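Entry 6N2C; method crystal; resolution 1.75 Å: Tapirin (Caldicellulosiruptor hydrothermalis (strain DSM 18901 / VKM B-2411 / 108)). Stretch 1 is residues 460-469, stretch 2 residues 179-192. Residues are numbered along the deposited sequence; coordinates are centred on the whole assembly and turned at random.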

# COMPACT_ATOMS: atom_id res chain seq x y z
N THR A 460 14.00 -12.86 -10.41
CA THR A 460 13.54 -12.85 -11.75
C THR A 460 12.71 -11.60 -12.09
O THR A 460 12.56 -11.26 -13.26
CB THR A 460 12.70 -14.10 -12.08
OG1 THR A 460 11.73 -14.35 -11.05
CG2 THR A 460 13.57 -15.34 -12.20
N PHE A 461 12.15 -10.91 -11.08
CA PHE A 461 11.27 -9.79 -11.43
C PHE A 461 11.94 -8.48 -11.22
O PHE A 461 12.39 -8.20 -10.11
CB PHE A 461 9.97 -9.85 -10.58
CG PHE A 461 8.98 -8.81 -10.99
CD1 PHE A 461 8.08 -9.05 -12.04
CD2 PHE A 461 8.90 -7.60 -10.31
CE1 PHE A 461 7.20 -8.08 -12.42
CE2 PHE A 461 7.96 -6.65 -10.70
CZ PHE A 461 7.11 -6.85 -11.74
N PRO A 462 11.99 -7.61 -12.21
CA PRO A 462 11.26 -7.65 -13.48
C PRO A 462 12.11 -8.10 -14.69
O PRO A 462 11.62 -8.14 -15.84
CB PRO A 462 10.86 -6.20 -13.61
CG PRO A 462 12.06 -5.44 -13.10
CD PRO A 462 12.47 -6.26 -11.90
N THR A 463 13.40 -8.35 -14.43
CA THR A 463 14.29 -8.51 -15.60
C THR A 463 14.12 -9.76 -16.47
O THR A 463 14.68 -9.76 -17.57
CB THR A 463 15.81 -8.38 -15.22
OG1 THR A 463 16.16 -9.43 -14.36
CG2 THR A 463 16.11 -7.07 -14.60
N ASN A 464 13.40 -10.81 -16.05
CA ASN A 464 13.05 -11.83 -16.96
C ASN A 464 12.25 -11.30 -18.14
O ASN A 464 12.32 -11.85 -19.24
CB ASN A 464 12.23 -12.97 -16.30
CG ASN A 464 13.10 -14.05 -15.72
OD1 ASN A 464 14.20 -13.80 -15.19
ND2 ASN A 464 12.50 -15.32 -15.67
N TRP A 465 11.47 -10.22 -17.94
CA TRP A 465 10.53 -9.68 -18.91
C TRP A 465 10.82 -8.28 -19.48
O TRP A 465 10.24 -7.85 -20.51
CB TRP A 465 9.10 -9.75 -18.25
CG TRP A 465 8.76 -11.12 -17.85
CD1 TRP A 465 8.31 -12.10 -18.64
CD2 TRP A 465 8.90 -11.70 -16.52
NE1 TRP A 465 8.13 -13.25 -17.89
CE2 TRP A 465 8.49 -13.02 -16.59
CE3 TRP A 465 9.34 -11.20 -15.29
CZ2 TRP A 465 8.48 -13.87 -15.48
CZ3 TRP A 465 9.37 -12.02 -14.19
CH2 TRP A 465 8.96 -13.37 -14.30
N ILE A 466 11.67 -7.53 -18.85
CA ILE A 466 12.02 -6.22 -19.31
C ILE A 466 13.50 -6.01 -19.08
O ILE A 466 14.00 -6.06 -17.95
CB ILE A 466 11.14 -5.03 -18.74
CG1 ILE A 466 11.55 -3.75 -19.38
CG2 ILE A 466 11.17 -4.94 -17.23
CD1 ILE A 466 10.68 -2.53 -19.18
N ARG A 467 14.21 -5.66 -20.15
CA ARG A 467 15.71 -5.71 -20.14
C ARG A 467 16.19 -4.45 -20.82
O ARG A 467 16.56 -4.49 -22.03
CB ARG A 467 16.20 -6.95 -20.89
CG ARG A 467 15.74 -8.19 -20.17
CD ARG A 467 16.22 -9.46 -20.80
NE ARG A 467 15.58 -10.57 -20.21
CZ ARG A 467 15.67 -11.82 -20.66
NH1 ARG A 467 16.58 -12.14 -21.62
NH2 ARG A 467 14.89 -12.77 -20.16
N LEU A 468 16.27 -3.35 -20.07
CA LEU A 468 16.67 -2.11 -20.68
C LEU A 468 18.13 -2.12 -21.13
O LEU A 468 18.52 -1.37 -22.01
CB LEU A 468 16.30 -0.91 -19.83
CG LEU A 468 14.80 -0.79 -19.55
CD1 LEU A 468 14.49 0.37 -18.58
CD2 LEU A 468 13.96 -0.74 -20.81
N ASP A 469 18.94 -3.03 -20.58
CA ASP A 469 20.32 -3.18 -21.05
C ASP A 469 20.41 -3.78 -22.42
O ASP A 469 21.53 -3.79 -22.98
CB ASP A 469 21.15 -4.00 -20.05
CG ASP A 469 21.52 -3.20 -18.79
OD1 ASP A 469 21.39 -1.96 -18.74
OD2 ASP A 469 22.03 -3.82 -17.87
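Stretch 2 179-192: NIFDFTTYGLFSSD

Segments far apart in sequence often meet mainly through side chains, and the contact between residues 460-469 and 179-192 of this tapirin is a compact example. Touching residues are at least 273 positions apart in sequence, and no direct hydrogen bond crosses between the stretches; the 496 Å² they bury is largely aromatic and aliphatic.

Backbone conformation sets the stage. Stretch 1 is loop or turn until a 3-10 segment begins at Leu468, with a cis peptide bond before Pro462 and a tight turn in which Pro462 O accepts from both Trp465 N (3.0 Å) and Ile466 N (3.1 Å). Stretch 2 leaves a 3-10 segment at Phe181, turns a corner at Gly187 and runs as a strand through Leu188, Phe189 and Ser190. The two chains advance in the same sense: Trp465 CA lies 6.4 Å from Phe181 CA, Ile466 CA 6.6 Å from Phe183 CA, and Leu468 CA 9.0 Å from Ser191 CA, so the backbones are farthest apart at the last of these pairs. Backbone also meets side chain directly, with Phe181 O 3.3 Å from Trp465 CB.

Aromatic pairs form the first class of contact. Phe181 turns its ring edge to the face of Trp465, with centroids 4.8 Å apart and planes at 58°; Phe181 CD1 comes within 3.6 Å of Trp465 CZ3. Phe181 CB also lies over the five-membered ring of Trp465, 4.1 Å from its centroid. Phe461 meets two rings obliquely, its CD1 3.9 Å from Phe181 CE1 and its CZ 3.9 Å from Phe183 CZ. At its edge lie Ile180 O, 3.6 Å from Phe461 CE1, and Tyr186 OH, 3.8 Å from Phe461 CZ. The two are joined by a hydrogen bond, Tyr186 OH donating to Ile180 O at 2.6 Å.

Aliphatic groups packed against aromatic rings form the second class. Ile466, with both chi angles t, lies over the faces of two rings: its CG2 stands 3.6 Å from the Phe183 ring centroid, almost on the ring normal, while its CD1 lies 4.1 Å from that of Phe189. Pro462 adds contacts to the same two rings, CB to Phe183 CZ at 3.7 Å and CG, at the edge of Phe189, to Phe189 CZ at 4.2 Å. Leu468 extends the packing along the strand, its CD1 3.9 Å from Phe189 CE1.

Polar linkage is left to solvent. Water 1 accepts from Phe183 N at 2.8 Å and lies 3.1 Å from Trp465 O, within hydrogen-bonding geometry, placed to link the two backbones beside a contact built mainly from hydrophobic side chains.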

# COMPACT_ATOMS: atom_id res chain seq x y z
N ASN A 179 -0.79 -9.82 -16.17
CA ASN A 179 -0.29 -8.59 -16.78
C ASN A 179 0.87 -7.92 -16.00
O ASN A 179 1.58 -7.13 -16.58
CB ASN A 179 -1.28 -7.49 -16.95
CG ASN A 179 -2.42 -7.83 -17.90
OD1 ASN A 179 -3.57 -7.47 -17.59
ND2 ASN A 179 -2.16 -8.42 -18.99
N ILE A 180 1.05 -8.24 -14.73
CA ILE A 180 2.23 -7.76 -13.99
C ILE A 180 3.55 -8.07 -14.73
O ILE A 180 4.52 -7.34 -14.63
CB ILE A 180 2.16 -8.21 -12.52
CG1 ILE A 180 1.14 -7.29 -11.78
CG2 ILE A 180 3.48 -8.12 -11.83
CD1 ILE A 180 0.64 -7.88 -10.45
N PHE A 181 3.55 -9.22 -15.45
CA PHE A 181 4.76 -9.69 -16.12
C PHE A 181 4.80 -9.29 -17.56
O PHE A 181 5.77 -9.64 -18.24
CB PHE A 181 4.82 -11.20 -16.04
CG PHE A 181 4.74 -11.70 -14.63
CD1 PHE A 181 5.82 -11.65 -13.79
CD2 PHE A 181 3.51 -12.11 -14.11
CE1 PHE A 181 5.69 -12.06 -12.48
CE2 PHE A 181 3.39 -12.53 -12.83
CZ PHE A 181 4.48 -12.50 -12.00
N ASP A 182 3.82 -8.53 -18.01
CA ASP A 182 3.77 -7.99 -19.36
C ASP A 182 4.04 -6.50 -19.38
O ASP A 182 3.13 -5.65 -19.11
CB ASP A 182 2.44 -8.32 -19.97
CG ASP A 182 2.30 -7.88 -21.41
OD1 ASP A 182 3.06 -7.03 -21.87
OD2 ASP A 182 1.27 -8.37 -22.07
N PHE A 183 5.27 -6.15 -19.80
CA PHE A 183 5.64 -4.73 -19.76
C PHE A 183 5.05 -3.87 -20.83
O PHE A 183 5.38 -2.67 -20.93
CB PHE A 183 7.15 -4.57 -19.45
CG PHE A 183 7.46 -4.90 -18.04
CD1 PHE A 183 7.37 -3.91 -17.07
CD2 PHE A 183 7.61 -6.24 -17.67
CE1 PHE A 183 7.51 -4.26 -15.75
CE2 PHE A 183 7.80 -6.58 -16.36
CZ PHE A 183 7.69 -5.53 -15.39
N THR A 184 4.16 -4.41 -21.69
CA THR A 184 3.39 -3.56 -22.55
C THR A 184 2.11 -2.99 -21.83
O THR A 184 1.29 -2.26 -22.49
CB THR A 184 2.89 -4.25 -23.85
OG1 THR A 184 1.93 -5.24 -23.53
CG2 THR A 184 4.09 -4.84 -24.60
N THR A 185 1.94 -3.34 -20.57
CA THR A 185 0.80 -2.87 -19.75
C THR A 185 1.20 -1.82 -18.70
O THR A 185 0.45 -1.56 -17.78
CB THR A 185 0.07 -4.04 -19.04
OG1 THR A 185 0.85 -4.60 -18.00
CG2 THR A 185 -0.27 -5.12 -20.08
N TYR A 186 2.41 -1.29 -18.84
CA TYR A 186 2.95 -0.30 -17.88
C TYR A 186 3.01 1.07 -18.44
O TYR A 186 3.59 1.31 -19.52
CB TYR A 186 4.33 -0.74 -17.32
CG TYR A 186 4.29 -1.86 -16.29
CD1 TYR A 186 3.96 -3.15 -16.65
CD2 TYR A 186 4.66 -1.63 -15.01
CE1 TYR A 186 3.92 -4.18 -15.73
CE2 TYR A 186 4.71 -2.66 -14.09
CZ TYR A 186 4.33 -3.93 -14.45
OH TYR A 186 4.35 -4.95 -13.53
N GLY A 187 2.47 2.05 -17.72
CA GLY A 187 2.51 3.40 -18.15
C GLY A 187 3.75 4.16 -17.71
O GLY A 187 4.22 5.08 -18.40
N LEU A 188 4.27 3.78 -16.54
CA LEU A 188 5.50 4.41 -15.95
C LEU A 188 6.33 3.28 -15.37
O LEU A 188 5.85 2.39 -14.62
CB LEU A 188 5.15 5.50 -14.86
CG LEU A 188 4.20 6.57 -15.32
CD1 LEU A 188 3.78 7.38 -14.12
CD2 LEU A 188 4.78 7.46 -16.37
N PHE A 189 7.64 3.29 -15.72
CA PHE A 189 8.58 2.30 -15.17
C PHE A 189 9.89 2.99 -14.92
O PHE A 189 10.37 3.72 -15.80
CB PHE A 189 8.80 1.24 -16.19
CG PHE A 189 9.77 0.21 -15.79
CD1 PHE A 189 11.15 0.48 -15.90
CD2 PHE A 189 9.38 -1.05 -15.43
CE1 PHE A 189 12.10 -0.54 -15.60
CE2 PHE A 189 10.33 -2.05 -15.10
CZ PHE A 189 11.67 -1.78 -15.12
N SER A 190 10.47 2.75 -13.74
CA SER A 190 11.85 3.21 -13.54
C SER A 190 12.64 2.15 -12.80
O SER A 190 12.11 1.61 -11.83
CB SER A 190 11.89 4.52 -12.74
OG SER A 190 13.27 4.89 -12.47
N SER A 191 13.89 1.90 -13.23
CA SER A 191 14.78 1.11 -12.45
C SER A 191 15.46 1.87 -11.35
O SER A 191 16.30 1.26 -10.67
CB SER A 191 15.82 0.42 -13.27
OG SER A 191 15.27 -0.35 -14.27
N ASP A 192 15.11 3.13 -11.18
CA ASP A 192 15.51 3.86 -9.95
C ASP A 192 14.32 4.50 -9.32
O ASP A 192 13.44 3.75 -8.90
CB ASP A 192 16.67 4.78 -10.34
CG ASP A 192 17.44 5.36 -9.11
OD1 ASP A 192 17.17 5.00 -8.00
OD2 ASP A 192 18.42 6.05 -9.37
O HOH W 1 7.13 -7.97 -20.80